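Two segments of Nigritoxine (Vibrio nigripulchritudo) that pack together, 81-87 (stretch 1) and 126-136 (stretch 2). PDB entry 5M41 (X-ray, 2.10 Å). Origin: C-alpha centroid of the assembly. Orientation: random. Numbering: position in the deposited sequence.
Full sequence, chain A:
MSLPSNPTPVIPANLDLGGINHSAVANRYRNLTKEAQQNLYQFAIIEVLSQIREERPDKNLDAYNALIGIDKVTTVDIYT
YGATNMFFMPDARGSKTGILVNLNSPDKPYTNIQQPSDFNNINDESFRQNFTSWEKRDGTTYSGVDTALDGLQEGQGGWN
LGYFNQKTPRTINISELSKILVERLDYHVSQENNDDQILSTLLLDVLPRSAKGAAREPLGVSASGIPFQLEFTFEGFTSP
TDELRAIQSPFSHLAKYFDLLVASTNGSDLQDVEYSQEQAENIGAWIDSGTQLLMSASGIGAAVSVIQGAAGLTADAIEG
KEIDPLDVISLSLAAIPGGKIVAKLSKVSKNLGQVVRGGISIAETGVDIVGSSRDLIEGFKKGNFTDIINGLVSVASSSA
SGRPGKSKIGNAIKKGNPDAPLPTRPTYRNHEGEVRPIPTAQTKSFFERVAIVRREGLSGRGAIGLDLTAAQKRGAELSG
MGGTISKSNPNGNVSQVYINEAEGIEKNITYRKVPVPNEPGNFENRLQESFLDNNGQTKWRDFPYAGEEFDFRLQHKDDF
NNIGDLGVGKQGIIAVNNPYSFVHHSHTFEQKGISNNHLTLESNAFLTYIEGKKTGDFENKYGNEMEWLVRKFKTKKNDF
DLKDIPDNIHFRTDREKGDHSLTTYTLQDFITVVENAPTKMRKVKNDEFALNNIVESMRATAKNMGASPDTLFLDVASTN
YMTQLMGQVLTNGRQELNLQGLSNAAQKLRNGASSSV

Stretch 1, residues 81-87: YGATNMF
Stretch 2, residues 126-136: SFRQNFTSWEK

Stretch 1 approaches stretch 2 as a loop that folds through a type II turn (Ala83 to Met86) and enters a strand at Met86. Facing it, a helix that includes Ser126 to Arg128 leads into a type I turn from Arg128 to Phe131. End to end the stretches run in nearly opposite directions, and the turns meet where the CA atoms of Thr84 and Asn130 lie 4.6 Å apart. Tyr81 makes no contact. Gly82 (phi/psi -73/61) places its O 3.6 Å from Phe131 CD1, a van der Waals contact oblique to the ring. Glu135 OE1 lies 3.7 Å from Gly82 O, without a hydrogen bond; it accepts from Thr132 N at 2.8 Å, while Thr132 OG1 caps the following helical turn, accepting from Glu135 N at 3.0 Å. Ala83 (-150/129) sets its CB 3.6 Å from Phe131 CE1, an apolar contact, also oblique. Thr84 (-71/141, chi1 m) supplies the main backbone link: its N donates to Asn130 O at 2.8 Å, nearly linear at 170°. Asn85 takes the left-handed conformation (70/9) expected at the third position of a type II turn; with chi1 m, its ND2 donates to Asn130 OD1 at 3.1 Å. Asn130 (-78/-2, chi1 m) thus accepts through both backbone and side chain, while its ND2 bonds weakly to Met86 SD at 3.4 Å. Met86 (-130/147; m, t, p) carries CE to 3.8 Å from Phe127 CD1, at the ring edge. Its SD makes oblique sulfur-aromatic contacts, 5.3 Å from the centroids of Phe127 (-94/-44, chi1 m, chi2 -95°) and Phe131 (-109/145, chi1 m, chi2 -84°), whose CA-to-CB bonds point sideways though their rings come nearer. Phe87 continues the strand beyond reach.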

ATOM      1  N   TYR A  81       2.983  28.317  42.019  1.00 38.64           N
ATOM      2  CA  TYR A  81       4.169  29.134  41.828  1.00 39.70           C
ATOM      3  C   TYR A  81       4.099  29.726  40.444  1.00 40.15           C
ATOM      4  O   TYR A  81       3.528  29.114  39.526  1.00 38.62           O
ATOM      5  CB  TYR A  81       5.399  28.231  41.792  1.00 41.34           C
ATOM      6  CG  TYR A  81       5.820  27.547  43.072  1.00 41.50           C
ATOM      7  CD1 TYR A  81       5.927  28.254  44.267  1.00 43.21           C
ATOM      8  CD2 TYR A  81       6.208  26.218  43.058  1.00 42.07           C
ATOM      9  CE1 TYR A  81       6.361  27.635  45.439  1.00 45.17           C
ATOM     10  CE2 TYR A  81       6.637  25.577  44.219  1.00 43.08           C
ATOM     11  CZ  TYR A  81       6.717  26.295  45.398  1.00 45.47           C
ATOM     12  OH  TYR A  81       7.159  25.679  46.531  1.00 46.36           O
ATOM     13  N   GLY A  82       4.758  30.861  40.263  1.00 40.46           N
ATOM     14  CA  GLY A  82       5.097  31.328  38.910  1.00 37.47           C
ATOM     15  C   GLY A  82       6.210  30.483  38.312  1.00 36.51           C
ATOM     16  O   GLY A  82       7.267  31.000  37.987  1.00 36.20           O
ATOM     17  N   ALA A  83       5.971  29.179  38.147  1.00 34.17           N
ATOM     18  CA  ALA A  83       6.999  28.270  37.657  1.00 34.92           C
ATOM     19  C   ALA A  83       6.321  27.137  36.903  1.00 34.65           C
ATOM     20  O   ALA A  83       5.416  26.517  37.432  1.00 35.45           O
ATOM     21  CB  ALA A  83       7.827  27.713  38.830  1.00 33.80           C
ATOM     22  N   THR A  84       6.761  26.854  35.683  1.00 34.79           N
ATOM     23  CA  THR A  84       6.107  25.828  34.871  1.00 34.90           C
ATOM     24  C   THR A  84       6.397  24.435  35.451  1.00 34.58           C
ATOM     25  O   THR A  84       7.489  24.195  35.952  1.00 35.32           O
ATOM     26  CB  THR A  84       6.587  25.959  33.429  1.00 34.75           C
ATOM     27  OG1 THR A  84       6.379  27.311  32.993  1.00 35.00           O
ATOM     28  CG2 THR A  84       5.867  24.974  32.502  1.00 33.26           C
ATOM     29  N   ASN A  85       5.410  23.544  35.448  1.00 34.92           N
ATOM     30  CA  ASN A  85       5.611  22.140  35.881  1.00 33.58           C
ATOM     31  C   ASN A  85       5.850  21.940  37.378  1.00 33.62           C
ATOM     32  O   ASN A  85       6.245  20.844  37.805  1.00 34.93           O
ATOM     33  CB  ASN A  85       6.779  21.503  35.122  1.00 33.19           C
ATOM     34  CG  ASN A  85       6.522  21.419  33.613  1.00 34.62           C
ATOM     35  OD1 ASN A  85       5.422  21.051  33.180  1.00 33.31           O
ATOM     36  ND2 ASN A  85       7.540  21.748  32.811  1.00 31.71           N
ATOM     37  N   MET A  86       5.676  22.991  38.167  1.00 32.87           N
ATOM     38  CA  MET A  86       6.076  22.951  39.584  1.00 33.38           C
ATOM     39  C   MET A  86       4.995  23.409  40.517  1.00 34.13           C
ATOM     40  O   MET A  86       4.179  24.289  40.182  1.00 34.46           O
ATOM     41  CB  MET A  86       7.326  23.813  39.805  1.00 35.29           C
ATOM     42  CG  MET A  86       8.548  23.336  39.028  1.00 35.90           C
ATOM     43  SD  MET A  86       9.947  24.476  39.144  1.00 39.66           S
ATOM     44  CE  MET A  86      10.154  24.485  40.930  1.00 38.30           C
ATOM     45  N   PHE A  87       4.977  22.792  41.696  1.00 35.81           N
ATOM     46  CA  PHE A  87       4.051  23.147  42.761  1.00 36.21           C
ATOM     47  C   PHE A  87       4.610  22.566  44.063  1.00 37.54           C
ATOM     48  O   PHE A  87       5.564  21.809  44.028  1.00 38.84           O
ATOM     49  CB  PHE A  87       2.619  22.611  42.489  1.00 34.49           C
ATOM     50  CG  PHE A  87       2.553  21.116  42.267  1.00 35.17           C
ATOM     51  CD1 PHE A  87       2.332  20.236  43.338  1.00 34.49           C
ATOM     52  CD2 PHE A  87       2.714  20.579  40.983  1.00 33.94           C
ATOM     53  CE1 PHE A  87       2.271  18.858  43.141  1.00 34.91           C
ATOM     54  CE2 PHE A  87       2.646  19.189  40.788  1.00 34.52           C
ATOM     55  CZ  PHE A  87       2.412  18.338  41.856  1.00 33.92           C
ATOM     56  N   SER A 126      16.957  21.568  34.818  1.00 49.60           N
ATOM     57  CA  SER A 126      15.587  21.093  34.704  1.00 48.17           C
ATOM     58  C   SER A 126      14.606  21.881  35.589  1.00 46.89           C
ATOM     59  O   SER A 126      13.388  21.774  35.395  1.00 44.74           O
ATOM     60  CB  SER A 126      15.491  19.591  34.975  1.00 46.97           C
ATOM     61  OG  SER A 126      15.586  19.313  36.361  1.00 49.97           O
ATOM     62  N   PHE A 127      15.134  22.639  36.555  1.00 44.78           N
ATOM     63  CA  PHE A 127      14.333  23.560  37.372  1.00 44.10           C
ATOM     64  C   PHE A 127      14.365  24.956  36.760  1.00 43.60           C
ATOM     65  O   PHE A 127      13.333  25.625  36.612  1.00 42.44           O
ATOM     66  CB  PHE A 127      14.834  23.596  38.823  1.00 45.96           C
ATOM     67  CG  PHE A 127      14.432  22.388  39.625  1.00 45.92           C
ATOM     68  CD1 PHE A 127      13.285  22.410  40.413  1.00 43.74           C
ATOM     69  CD2 PHE A 127      15.164  21.199  39.545  1.00 47.91           C
ATOM     70  CE1 PHE A 127      12.900  21.285  41.134  1.00 44.33           C
ATOM     71  CE2 PHE A 127      14.777  20.065  40.265  1.00 48.48           C
ATOM     72  CZ  PHE A 127      13.651  20.115  41.065  1.00 46.73           C
ATOM     73  N   ARG A 128      15.555  25.362  36.351  1.00 42.91           N
ATOM     74  CA  ARG A 128      15.759  26.671  35.817  1.00 44.44           C
ATOM     75  C   ARG A 128      14.945  26.914  34.547  1.00 41.93           C
ATOM     76  O   ARG A 128      14.473  28.033  34.341  1.00 39.37           O
ATOM     77  CB  ARG A 128      17.233  26.876  35.515  1.00 46.91           C
ATOM     78  CG  ARG A 128      17.589  28.336  35.307  1.00 50.45           C
ATOM     79  CD  ARG A 128      19.100  28.500  35.241  1.00 54.89           C
ATOM     80  NE  ARG A 128      19.429  29.716  34.522  1.00 59.37           N
ATOM     81  CZ  ARG A 128      19.591  29.781  33.204  1.00 60.68           C
ATOM     82  NH1 ARG A 128      19.476  28.688  32.455  1.00 60.03           N
ATOM     83  NH2 ARG A 128      19.875  30.948  32.637  1.00 63.59           N
ATOM     84  N   GLN A 129      14.822  25.873  33.715  1.00 41.72           N
ATOM     85  CA  GLN A 129      14.047  25.876  32.449  1.00 43.29           C
ATOM     86  C   GLN A 129      12.578  26.211  32.655  1.00 38.70           C
ATOM     87  O   GLN A 129      11.892  26.575  31.718  1.00 36.83           O
ATOM     88  CB  GLN A 129      14.014  24.460  31.871  1.00 46.03           C
ATOM     89  CG  GLN A 129      15.040  24.141  30.832  1.00 50.55           C
ATOM     90  CD  GLN A 129      15.053  22.650  30.522  1.00 49.47           C
ATOM     91  OE1 GLN A 129      14.156  21.881  30.922  1.00 47.30           O
ATOM     92  NE2 GLN A 129      16.093  22.227  29.826  1.00 56.23           N
ATOM     93  N   ASN A 130      12.083  25.986  33.864  1.00 37.21           N
ATOM     94  CA  ASN A 130      10.669  26.187  34.167  1.00 35.37           C
ATOM     95  C   ASN A 130      10.285  27.646  34.356  1.00 36.00           C
ATOM     96  O   ASN A 130       9.093  27.962  34.560  1.00 34.89           O
ATOM     97  CB  ASN A 130      10.275  25.359  35.387  1.00 34.24           C
ATOM     98  CG  ASN A 130      10.164  23.871  35.078  1.00 35.06           C
ATOM     99  OD1 ASN A 130       9.834  23.498  33.966  1.00 35.57           O
ATOM    100  ND2 ASN A 130      10.404  23.020  36.074  1.00 32.89           N
ATOM    101  N   PHE A 131      11.286  28.536  34.262  1.00 34.72           N
ATOM    102  CA  PHE A 131      11.079  29.961  34.406  1.00 35.10           C
ATOM    103  C   PHE A 131      11.239  30.667  33.066  1.00 35.40           C
ATOM    104  O   PHE A 131      12.046  30.255  32.246  1.00 36.28           O
ATOM    105  CB  PHE A 131      12.051  30.524  35.466  1.00 35.52           C
ATOM    106  CG  PHE A 131      11.824  29.938  36.847  1.00 37.46           C
ATOM    107  CD1 PHE A 131      10.855  30.472  37.705  1.00 36.88           C
ATOM    108  CD2 PHE A 131      12.556  28.827  37.275  1.00 36.87           C
ATOM    109  CE1 PHE A 131      10.647  29.924  38.971  1.00 38.27           C
ATOM    110  CE2 PHE A 131      12.337  28.261  38.526  1.00 38.74           C
ATOM    111  CZ  PHE A 131      11.377  28.810  39.378  1.00 38.16           C
ATOM    112  N   THR A 132      10.462  31.720  32.837  1.00 35.64           N
ATOM    113  CA  THR A 132      10.597  32.520  31.622  1.00 37.11           C
ATOM    114  C   THR A 132      11.943  33.250  31.601  1.00 39.03           C
ATOM    115  O   THR A 132      12.639  33.298  32.631  1.00 37.25           O
ATOM    116  CB  THR A 132       9.469  33.560  31.515  1.00 38.33           C
ATOM    117  OG1 THR A 132       9.606  34.530  32.575  1.00 37.99           O
ATOM    118  CG2 THR A 132       8.043  32.874  31.566  1.00 36.39           C
ATOM    119  N   SER A 133      12.310  33.825  30.448  1.00 39.28           N
ATOM    120  CA  SER A 133      13.498  34.701  30.377  1.00 43.41           C
ATOM    121  C   SER A 133      13.449  35.808  31.410  1.00 44.36           C
ATOM    122  O   SER A 133      14.436  36.050  32.121  1.00 46.01           O
ATOM    123  CB  SER A 133      13.626  35.346  29.010  1.00 44.62           C
ATOM    124  OG  SER A 133      13.759  34.347  28.052  1.00 48.11           O
ATOM    125  N   TRP A 134      12.290  36.458  31.505  1.00 42.88           N
ATOM    126  CA  TRP A 134      12.062  37.500  32.510  1.00 44.15           C
ATOM    127  C   TRP A 134      12.279  37.018  33.924  1.00 44.91           C
ATOM    128  O   TRP A 134      12.897  37.715  34.735  1.00 46.00           O
ATOM    129  CB  TRP A 134      10.643  38.044  32.352  1.00 44.45           C
ATOM    130  CG  TRP A 134      10.277  39.106  33.360  1.00 44.32           C
ATOM    131  CD1 TRP A 134       9.444  38.974  34.462  1.00 45.53           C
ATOM    132  CD2 TRP A 134      10.750  40.486  33.400  1.00 44.47           C
ATOM    133  NE1 TRP A 134       9.350  40.148  35.149  1.00 44.42           N
ATOM    134  CE2 TRP A 134      10.107  41.102  34.555  1.00 45.14           C
ATOM    135  CE3 TRP A 134      11.600  41.252  32.608  1.00 46.17           C
ATOM    136  CZ2 TRP A 134      10.324  42.425  34.897  1.00 46.70           C
ATOM    137  CZ3 TRP A 134      11.827  42.588  32.973  1.00 47.71           C
ATOM    138  CH2 TRP A 134      11.195  43.160  34.087  1.00 47.23           C
ATOM    139  N   GLU A 135      11.783  35.820  34.239  1.00 44.05           N
ATOM    140  CA  GLU A 135      11.834  35.284  35.600  1.00 43.44           C
ATOM    141  C   GLU A 135      13.167  34.682  36.021  1.00 46.70           C
ATOM    142  O   GLU A 135      13.410  34.550  37.231  1.00 45.34           O
ATOM    143  CB  GLU A 135      10.765  34.201  35.827  1.00 42.18           C
ATOM    144  CG  GLU A 135       9.315  34.666  35.719  1.00 41.81           C
ATOM    145  CD  GLU A 135       8.352  33.536  35.368  1.00 41.64           C
ATOM    146  OE1 GLU A 135       8.797  32.432  34.969  1.00 40.09           O
ATOM    147  OE2 GLU A 135       7.132  33.766  35.497  1.00 41.48           O
ATOM    148  N   LYS A 136      13.984  34.268  35.049  1.00 46.62           N
ATOM    149  CA  LYS A 136      15.145  33.410  35.307  1.00 52.79           C
ATOM    150  C   LYS A 136      16.185  34.100  36.194  1.00 57.56           C
ATOM    151  O   LYS A 136      16.919  33.442  36.944  1.00 56.07           O
ATOM    152  CB  LYS A 136      15.818  33.005  33.999  1.00 53.10           C
ATOM    153  CG  LYS A 136      15.455  31.619  33.485  1.00 52.84           C
ATOM    154  CD  LYS A 136      16.123  31.426  32.132  1.00 54.26           C
ATOM    155  CE  LYS A 136      15.939  30.025  31.584  1.00 55.13           C
ATOM    156  NZ  LYS A 136      14.548  29.791  31.129  1.00 57.63           N
TER